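Local coordinates for protein BpsB (PgaB), Poly-beta-1,6-N-acetyl-D-glucosamine N-deacetylase (Bordetella bronchiseptica RB50, PDB 5BU6) that removes N-acetyl groups from the exopolysaccharide poly-beta-1,6-N-acetyl-D-glucosamine, probably by metal-dependent hydrolysis, and is required for biofilm formation, at residues A[150-160]-A[211-222]. The protein carries 5 engineered substitutions. Numbering follows the deposited sequence.
Sequences ELASHSHNLHR and TGVTIRSIVWPY. With NI (nickel (II) ion), chain C; EDO (1,2-ethanediol), chain J.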
ATOM      1  N   GLU A 150       2.858   1.651 -11.066  1.00 33.40           N
ATOM      2  CA  GLU A 150       3.255   0.303 -10.641  1.00 33.89           C
ATOM      3  C   GLU A 150       2.152  -0.232  -9.744  1.00 36.59           C
ATOM      4  O   GLU A 150       1.762   0.423  -8.776  1.00 35.45           O
ATOM      5  CB  GLU A 150       4.575   0.341  -9.873  1.00 35.35           C
ATOM      6  CG  GLU A 150       4.927  -0.936  -9.117  1.00 60.53           C
ATOM      7  CD  GLU A 150       5.994  -1.768  -9.822  1.00 86.58           C
ATOM      8  OE1 GLU A 150       6.497  -1.333 -10.881  1.00 95.61           O
ATOM      9  OE2 GLU A 150       6.333  -2.859  -9.314  1.00 90.87           O
ATOM     10  N   LEU A 151       1.638  -1.410 -10.059  1.00 32.95           N
ATOM     11  CA  LEU A 151       0.620  -2.023  -9.211  1.00 29.56           C
ATOM     12  C   LEU A 151       1.305  -2.857  -8.139  1.00 27.46           C
ATOM     13  O   LEU A 151       2.306  -3.550  -8.392  1.00 31.04           O
ATOM     14  CB  LEU A 151      -0.332  -2.888 -10.038  1.00 33.90           C
ATOM     15  CG  LEU A 151      -1.227  -2.193 -11.064  1.00 38.25           C
ATOM     16  CD1 LEU A 151      -2.230  -3.193 -11.659  1.00 34.79           C
ATOM     17  CD2 LEU A 151      -1.941  -1.000 -10.463  1.00 38.80           C
ATOM     18  N   ALA A 152       0.764  -2.781  -6.935  1.00 27.95           N
ATOM     19  CA  ALA A 152       1.280  -3.521  -5.804  1.00 28.94           C
ATOM     20  C   ALA A 152       0.127  -4.202  -5.088  1.00 29.05           C
ATOM     21  O   ALA A 152      -1.021  -3.818  -5.265  1.00 32.04           O
ATOM     22  CB  ALA A 152       2.019  -2.578  -4.841  1.00 28.86           C
ATOM     23  N   SER A 153       0.436  -5.203  -4.278  1.00 31.62           N
ATOM     24  CA  SER A 153      -0.556  -5.792  -3.390  1.00 30.60           C
ATOM     25  C   SER A 153      -0.724  -4.935  -2.141  1.00 32.66           C
ATOM     26  O   SER A 153       0.265  -4.512  -1.538  1.00 26.77           O
ATOM     27  CB  SER A 153      -0.152  -7.212  -3.001  1.00 31.42           C
ATOM     28  OG  SER A 153      -1.040  -7.790  -2.067  1.00 30.91           O
ATOM     29  N   HIS A 154      -1.979  -4.698  -1.761  1.00 28.92           N
ATOM     30  CA  HIS A 154      -2.309  -4.177  -0.425  1.00 32.12           C
ATOM     31  C   HIS A 154      -2.956  -5.297   0.386  1.00 34.67           C
ATOM     32  O   HIS A 154      -3.780  -5.035   1.257  1.00 35.80           O
ATOM     33  CB  HIS A 154      -3.243  -2.957  -0.532  1.00 30.81           C
ATOM     34  CG  HIS A 154      -3.137  -2.010   0.616  1.00 26.99           C
ATOM     35  ND1 HIS A 154      -2.080  -2.028   1.505  1.00 28.34           N
ATOM     36  CD2 HIS A 154      -3.961  -1.017   1.030  1.00 28.89           C
ATOM     37  CE1 HIS A 154      -2.262  -1.091   2.422  1.00 31.43           C
ATOM     38  NE2 HIS A 154      -3.385  -0.451   2.145  1.00 24.78           N
ATOM     39  N   SER A 155      -2.541  -6.530   0.077  1.00 33.82           N
ATOM     40  CA  SER A 155      -3.070  -7.817   0.584  1.00 33.47           C
ATOM     41  C   SER A 155      -4.359  -8.197  -0.154  1.00 34.41           C
ATOM     42  O   SER A 155      -4.906  -7.405  -0.904  1.00 34.05           O
ATOM     43  CB  SER A 155      -3.318  -7.816   2.102  1.00 29.64           C
ATOM     44  OG  SER A 155      -4.574  -7.230   2.431  1.00 31.82           O
ATOM     45  N   HIS A 156      -4.808  -9.429   0.039  1.00 35.41           N
ATOM     46  CA  HIS A 156      -6.126  -9.854  -0.438  1.00 36.83           C
ATOM     47  C   HIS A 156      -7.165  -9.454   0.600  1.00 33.52           C
ATOM     48  O   HIS A 156      -8.016  -8.635   0.337  1.00 31.17           O
ATOM     49  CB  HIS A 156      -6.174 -11.369  -0.699  1.00 38.65           C
ATOM     50  CG  HIS A 156      -7.496 -11.860  -1.216  1.00 32.00           C
ATOM     51  ND1 HIS A 156      -8.056 -11.398  -2.386  1.00 29.87           N
ATOM     52  CD2 HIS A 156      -8.368 -12.766  -0.714  1.00 37.86           C
ATOM     53  CE1 HIS A 156      -9.213 -12.002  -2.587  1.00 31.13           C
ATOM     54  NE2 HIS A 156      -9.431 -12.834  -1.582  1.00 38.44           N
ATOM     55  N   ASN A 157      -7.062 -10.020   1.790  1.00 32.31           N
ATOM     56  CA  ASN A 157      -8.023  -9.734   2.846  1.00 37.91           C
ATOM     57  C   ASN A 157      -7.341  -9.518   4.196  1.00 35.24           C
ATOM     58  O   ASN A 157      -7.769 -10.039   5.204  1.00 41.45           O
ATOM     59  CB  ASN A 157      -9.044 -10.870   2.932  1.00 38.92           C
ATOM     60  CG  ASN A 157     -10.250 -10.520   3.773  1.00 42.54           C
ATOM     61  OD1 ASN A 157     -10.572  -9.339   3.974  1.00 41.10           O
ATOM     62  ND2 ASN A 157     -10.921 -11.545   4.280  1.00 44.63           N
ATOM     63  N   LEU A 158      -6.250  -8.761   4.217  1.00 33.26           N
ATOM     64  CA  LEU A 158      -5.596  -8.474   5.497  1.00 34.59           C
ATOM     65  C   LEU A 158      -5.811  -7.030   5.914  1.00 31.55           C
ATOM     66  O   LEU A 158      -5.223  -6.574   6.893  1.00 36.86           O
ATOM     67  CB  LEU A 158      -4.102  -8.763   5.413  1.00 38.55           C
ATOM     68  CG  LEU A 158      -3.767 -10.214   5.079  1.00 35.53           C
ATOM     69  CD1 LEU A 158      -2.268 -10.337   4.958  1.00 40.17           C
ATOM     70  CD2 LEU A 158      -4.304 -11.166   6.128  1.00 35.75           C
ATOM     71  N   HIS A 159      -6.634  -6.307   5.163  1.00 31.62           N
ATOM     72  CA  HIS A 159      -6.846  -4.884   5.443  1.00 32.13           C
ATOM     73  C   HIS A 159      -8.010  -4.721   6.427  1.00 40.89           C
ATOM     74  O   HIS A 159      -8.999  -4.040   6.144  1.00 36.58           O
ATOM     75  CB  HIS A 159      -7.092  -4.120   4.129  1.00 29.95           C
ATOM     76  CG  HIS A 159      -6.719  -2.666   4.195  1.00 30.68           C
ATOM     77  ND1 HIS A 159      -7.228  -1.808   5.143  1.00 34.47           N
ATOM     78  CD2 HIS A 159      -5.911  -1.917   3.412  1.00 33.95           C
ATOM     79  CE1 HIS A 159      -6.735  -0.598   4.957  1.00 38.65           C
ATOM     80  NE2 HIS A 159      -5.930  -0.635   3.913  1.00 33.47           N
ATOM     81  N   ARG A 160      -7.888  -5.366   7.586  1.00 34.26           N
ATOM     82  CA  ARG A 160      -8.952  -5.356   8.573  1.00 36.53           C
ATOM     83  C   ARG A 160      -8.421  -5.845   9.899  1.00 41.04           C
ATOM     84  O   ARG A 160      -7.287  -6.329   9.983  1.00 40.81           O
ATOM     85  CB  ARG A 160     -10.107  -6.249   8.125  1.00 41.80           C
ATOM     86  CG  ARG A 160      -9.644  -7.678   7.944  1.00 46.08           C
ATOM     87  CD  ARG A 160     -10.688  -8.642   7.427  1.00 48.46           C
ATOM     88  NE  ARG A 160     -10.011  -9.908   7.144  1.00 61.87           N
ATOM     89  CZ  ARG A 160      -9.978 -10.961   7.958  1.00 65.36           C
ATOM     90  NH1 ARG A 160      -9.305 -12.046   7.595  1.00 68.62           N
ATOM     91  NH2 ARG A 160     -10.628 -10.951   9.118  1.00 56.24           N
ATOM     92  N   THR A 211      -5.047  -7.869 -14.866  1.00 29.67           N
ATOM     93  CA  THR A 211      -4.327  -6.724 -15.440  1.00 35.11           C
ATOM     94  C   THR A 211      -3.131  -7.128 -16.304  1.00 38.53           C
ATOM     95  O   THR A 211      -2.656  -6.329 -17.102  1.00 36.34           O
ATOM     96  CB  THR A 211      -3.791  -5.749 -14.362  1.00 37.58           C
ATOM     97  OG1 THR A 211      -2.649  -6.322 -13.726  1.00 39.37           O
ATOM     98  CG2 THR A 211      -4.850  -5.420 -13.320  1.00 36.78           C
ATOM     99  N   GLY A 212      -2.636  -8.352 -16.135  1.00 37.99           N
ATOM    100  CA  GLY A 212      -1.478  -8.811 -16.894  1.00 36.67           C
ATOM    101  C   GLY A 212      -0.171  -8.510 -16.184  1.00 36.43           C
ATOM    102  O   GLY A 212       0.901  -8.917 -16.635  1.00 40.35           O
ATOM    103  N   VAL A 213      -0.279  -7.824 -15.051  1.00 32.78           N
ATOM    104  CA  VAL A 213       0.862  -7.371 -14.276  1.00 35.78           C
ATOM    105  C   VAL A 213       1.347  -8.406 -13.260  1.00 38.98           C
ATOM    106  O   VAL A 213       0.561  -8.923 -12.484  1.00 35.34           O
ATOM    107  CB  VAL A 213       0.503  -6.068 -13.523  1.00 38.12           C
ATOM    108  CG1 VAL A 213       1.582  -5.709 -12.508  1.00 39.22           C
ATOM    109  CG2 VAL A 213       0.271  -4.945 -14.524  1.00 38.86           C
ATOM    110  N   THR A 214       2.643  -8.716 -13.286  1.00 36.07           N
ATOM    111  CA  THR A 214       3.257  -9.530 -12.239  1.00 35.67           C
ATOM    112  C   THR A 214       3.792  -8.605 -11.146  1.00 34.89           C
ATOM    113  O   THR A 214       4.776  -7.910 -11.367  1.00 38.85           O
ATOM    114  CB  THR A 214       4.423 -10.399 -12.794  1.00 39.73           C
ATOM    115  OG1 THR A 214       3.909 -11.341 -13.739  1.00 40.23           O
ATOM    116  CG2 THR A 214       5.134 -11.151 -11.666  1.00 45.21           C
ATOM    117  N   ILE A 215       3.163  -8.595  -9.977  1.00 33.55           N
ATOM    118  CA  ILE A 215       3.563  -7.637  -8.954  1.00 31.44           C
ATOM    119  C   ILE A 215       4.826  -8.143  -8.267  1.00 33.09           C
ATOM    120  O   ILE A 215       5.157  -9.329  -8.352  1.00 36.00           O
ATOM    121  CB  ILE A 215       2.499  -7.404  -7.900  1.00 34.50           C
ATOM    122  CG1 ILE A 215       2.194  -8.700  -7.146  1.00 40.16           C
ATOM    123  CG2 ILE A 215       1.255  -6.835  -8.526  1.00 32.16           C
ATOM    124  CD1 ILE A 215       1.441  -8.446  -5.852  1.00 31.61           C
ATOM    125  N   ARG A 216       5.519  -7.240  -7.582  1.00 32.62           N
ATOM    126  CA  ARG A 216       6.738  -7.617  -6.895  1.00 43.33           C
ATOM    127  C   ARG A 216       6.843  -6.930  -5.549  1.00 36.92           C
ATOM    128  O   ARG A 216       7.872  -7.008  -4.893  1.00 35.93           O
ATOM    129  CB  ARG A 216       7.957  -7.284  -7.754  1.00 45.27           C
ATOM    130  CG  ARG A 216       7.890  -5.918  -8.372  1.00 47.87           C
ATOM    131  CD  ARG A 216       8.984  -5.700  -9.402  1.00 57.06           C
ATOM    132  NE  ARG A 216       8.701  -4.494 -10.170  1.00 59.79           N
ATOM    133  CZ  ARG A 216       9.455  -4.033 -11.160  1.00 63.32           C
ATOM    134  NH1 ARG A 216       9.103  -2.924 -11.790  1.00 61.72           N
ATOM    135  NH2 ARG A 216      10.559  -4.675 -11.515  1.00 60.94           N
ATOM    136  N   SER A 217       5.766  -6.269  -5.128  1.00 30.13           N
ATOM    137  CA  SER A 217       5.806  -5.518  -3.889  1.00 34.17           C
ATOM    138  C   SER A 217       4.507  -5.652  -3.093  1.00 31.83           C
ATOM    139  O   SER A 217       3.436  -5.878  -3.677  1.00 26.79           O
ATOM    140  CB  SER A 217       6.093  -4.042  -4.194  1.00 39.29           C
ATOM    141  OG  SER A 217       5.171  -3.552  -5.151  1.00 44.33           O
ATOM    142  N   ILE A 218       4.620  -5.534  -1.769  1.00 30.98           N
ATOM    143  CA  ILE A 218       3.471  -5.534  -0.856  1.00 30.64           C
ATOM    144  C   ILE A 218       3.510  -4.293   0.001  1.00 34.88           C
ATOM    145  O   ILE A 218       4.560  -3.942   0.580  1.00 37.89           O
ATOM    146  CB  ILE A 218       3.454  -6.791   0.056  1.00 32.56           C
ATOM    147  CG1 ILE A 218       2.447  -6.630   1.192  1.00 34.66           C
ATOM    148  CG2 ILE A 218       4.816  -7.047   0.674  1.00 37.82           C
ATOM    149  CD1 ILE A 218       1.032  -6.805   0.758  1.00 33.80           C
ATOM    150  N   VAL A 219       2.388  -3.588   0.055  1.00 30.54           N
ATOM    151  CA  VAL A 219       2.224  -2.481   0.985  1.00 27.92           C
ATOM    152  C   VAL A 219       1.401  -3.011   2.136  1.00 30.69           C
ATOM    153  O   VAL A 219       0.224  -3.299   1.956  1.00 28.02           O
ATOM    154  CB  VAL A 219       1.489  -1.269   0.365  1.00 31.24           C
ATOM    155  CG1 VAL A 219       1.346  -0.128   1.429  1.00 32.84           C
ATOM    156  CG2 VAL A 219       2.233  -0.758  -0.873  1.00 34.54           C
ATOM    157  N   TRP A 220       2.014  -3.159   3.301  1.00 29.11           N
ATOM    158  CA  TRP A 220       1.356  -3.793   4.428  1.00 27.73           C
ATOM    159  C   TRP A 220       0.255  -2.885   4.984  1.00 26.30           C
ATOM    160  O   TRP A 220       0.538  -1.769   5.371  1.00 31.36           O
ATOM    161  CB  TRP A 220       2.396  -4.106   5.517  1.00 33.58           C
ATOM    162  CG  TRP A 220       3.441  -5.149   5.084  1.00 31.31           C
ATOM    163  CD1 TRP A 220       4.773  -4.926   4.784  1.00 34.90           C
ATOM    164  CD2 TRP A 220       3.229  -6.553   4.946  1.00 33.94           C
ATOM    165  NE1 TRP A 220       5.388  -6.115   4.450  1.00 34.83           N
ATOM    166  CE2 TRP A 220       4.464  -7.131   4.539  1.00 30.90           C
ATOM    167  CE3 TRP A 220       2.108  -7.390   5.110  1.00 35.86           C
ATOM    168  CZ2 TRP A 220       4.607  -8.497   4.309  1.00 29.39           C
ATOM    169  CZ3 TRP A 220       2.256  -8.754   4.878  1.00 34.19           C
ATOM    170  CH2 TRP A 220       3.495  -9.291   4.471  1.00 35.56           C
ATOM    171  N   PRO A 221      -0.996  -3.380   5.046  1.00 31.93           N
ATOM    172  CA  PRO A 221      -2.034  -2.598   5.731  1.00 31.61           C
ATOM    173  C   PRO A 221      -1.626  -2.218   7.138  1.00 39.18           C
ATOM    174  O   PRO A 221      -1.066  -3.056   7.856  1.00 33.26           O
ATOM    175  CB  PRO A 221      -3.236  -3.554   5.751  1.00 30.09           C
ATOM    176  CG  PRO A 221      -3.054  -4.374   4.489  1.00 30.90           C
ATOM    177  CD  PRO A 221      -1.543  -4.587   4.406  1.00 28.79           C
ATOM    178  N   TYR A 222      -1.898  -0.963   7.506  1.00 35.96           N
ATOM    179  CA  TYR A 222      -1.624  -0.456   8.832  1.00 35.25           C
ATOM    180  C   TYR A 222      -0.137  -0.553   9.192  1.00 37.46           C
ATOM    181  O   TYR A 222       0.216  -0.412  10.352  1.00 39.22           O
ATOM    182  CB  TYR A 222      -2.463  -1.195   9.877  1.00 39.46           C
ATOM    183  CG  TYR A 222      -3.899  -1.404   9.453  1.00 46.01           C
ATOM    184  CD1 TYR A 222      -4.774  -0.331   9.345  1.00 48.94           C
ATOM    185  CD2 TYR A 222      -4.381  -2.678   9.159  1.00 44.60           C
ATOM    186  CE1 TYR A 222      -6.087  -0.515   8.954  1.00 50.04           C
ATOM    187  CE2 TYR A 222      -5.696  -2.875   8.773  1.00 44.65           C
ATOM    188  CZ  TYR A 222      -6.542  -1.790   8.673  1.00 47.30           C
ATOM    189  OH  TYR A 222      -7.844  -1.969   8.290  1.00 50.59           O
TER
HETATM  190 NI    NI C 401      -4.767   0.917   3.169  1.00 34.40          NI
HETATM  191  C1  EDO J 408       6.162   1.679 -13.274  1.00 49.41           C
HETATM  192  O1  EDO J 408       6.035   3.031 -12.819  1.00 44.47           O
HETATM  193  C2  EDO J 408       7.604   1.205 -13.073  1.00 50.51           C
HETATM  194  O2  EDO J 408       7.888   0.923 -11.692  1.00 38.68           O
HETATM  195  O   HOH W   1       4.786  -4.465  -7.636  1.00 36.48           O
HETATM  196  O   HOH W   2      -3.733   2.623   2.436  1.00 43.40           O
HETATM  197  O   HOH W   3      -5.971   2.443   4.129  1.00 33.61           O
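Ser-153 pairs with Ile-218 in a single backbone bridge that joins strand 150-153 to strand 217-219. Two bonds define it: Ser-153 N gives to Ser-217 O at 3.1 Å, and Ser-153 O takes Val-219 N. The short strand axes diverge by 64°, consistent with the pairing stopping after one bridge.

Charge pairing holds one end. Arg-216 meets Glu-150 side-on, NE to OE2 at 3.0 Å and NH1 to OE1 at 3.2 Å, each on a syn lone pair; the two planar groups lie 14° apart, nearly coplanar. Gln-61 also bonds Arg-216 NH1. Beside this pair one water links both segments, donating to Glu-150 OE2 and Leu-151 O while accepting from Arg-216 N and Ser-217 OG.

Among the apolar contacts, Leu-151 CD1 meets Thr-211 CG2 tip to tip and lies 4.2 Å from Val-213 CG2, and Ile-215 CD1 presses on Ser-153 CB at 3.5 Å, tighter than usual carbon packing.

At the other end the Val-219 carbonyl orients His-154, and His-159 packs against Pro-221. With CG anti to the backbone N (chi1 -153°), His-154 turns ND1 to Val-219 O, which lies in the ring plane 2.7 Å away. Since ND1 donates, NE2 is left to bind nickel. Pro-221 CB covers one face of the His-159 ring, 4.1 Å from its centroid, while Pro-221 CG makes an off-centre CH-pi contact with His-154. Tyr-222 OH reaches His-159 O in a weak bond, its ring oblique to the imidazole.

His-154 NE2, His-159 NE2, Asp-84 and two waters are among the ligands of the nickel ion: the Asp-His-His metal site characteristic of family 4 carbohydrate esterases, here with Val-219, Pro-221 and Tyr-222 packed against its two histidines.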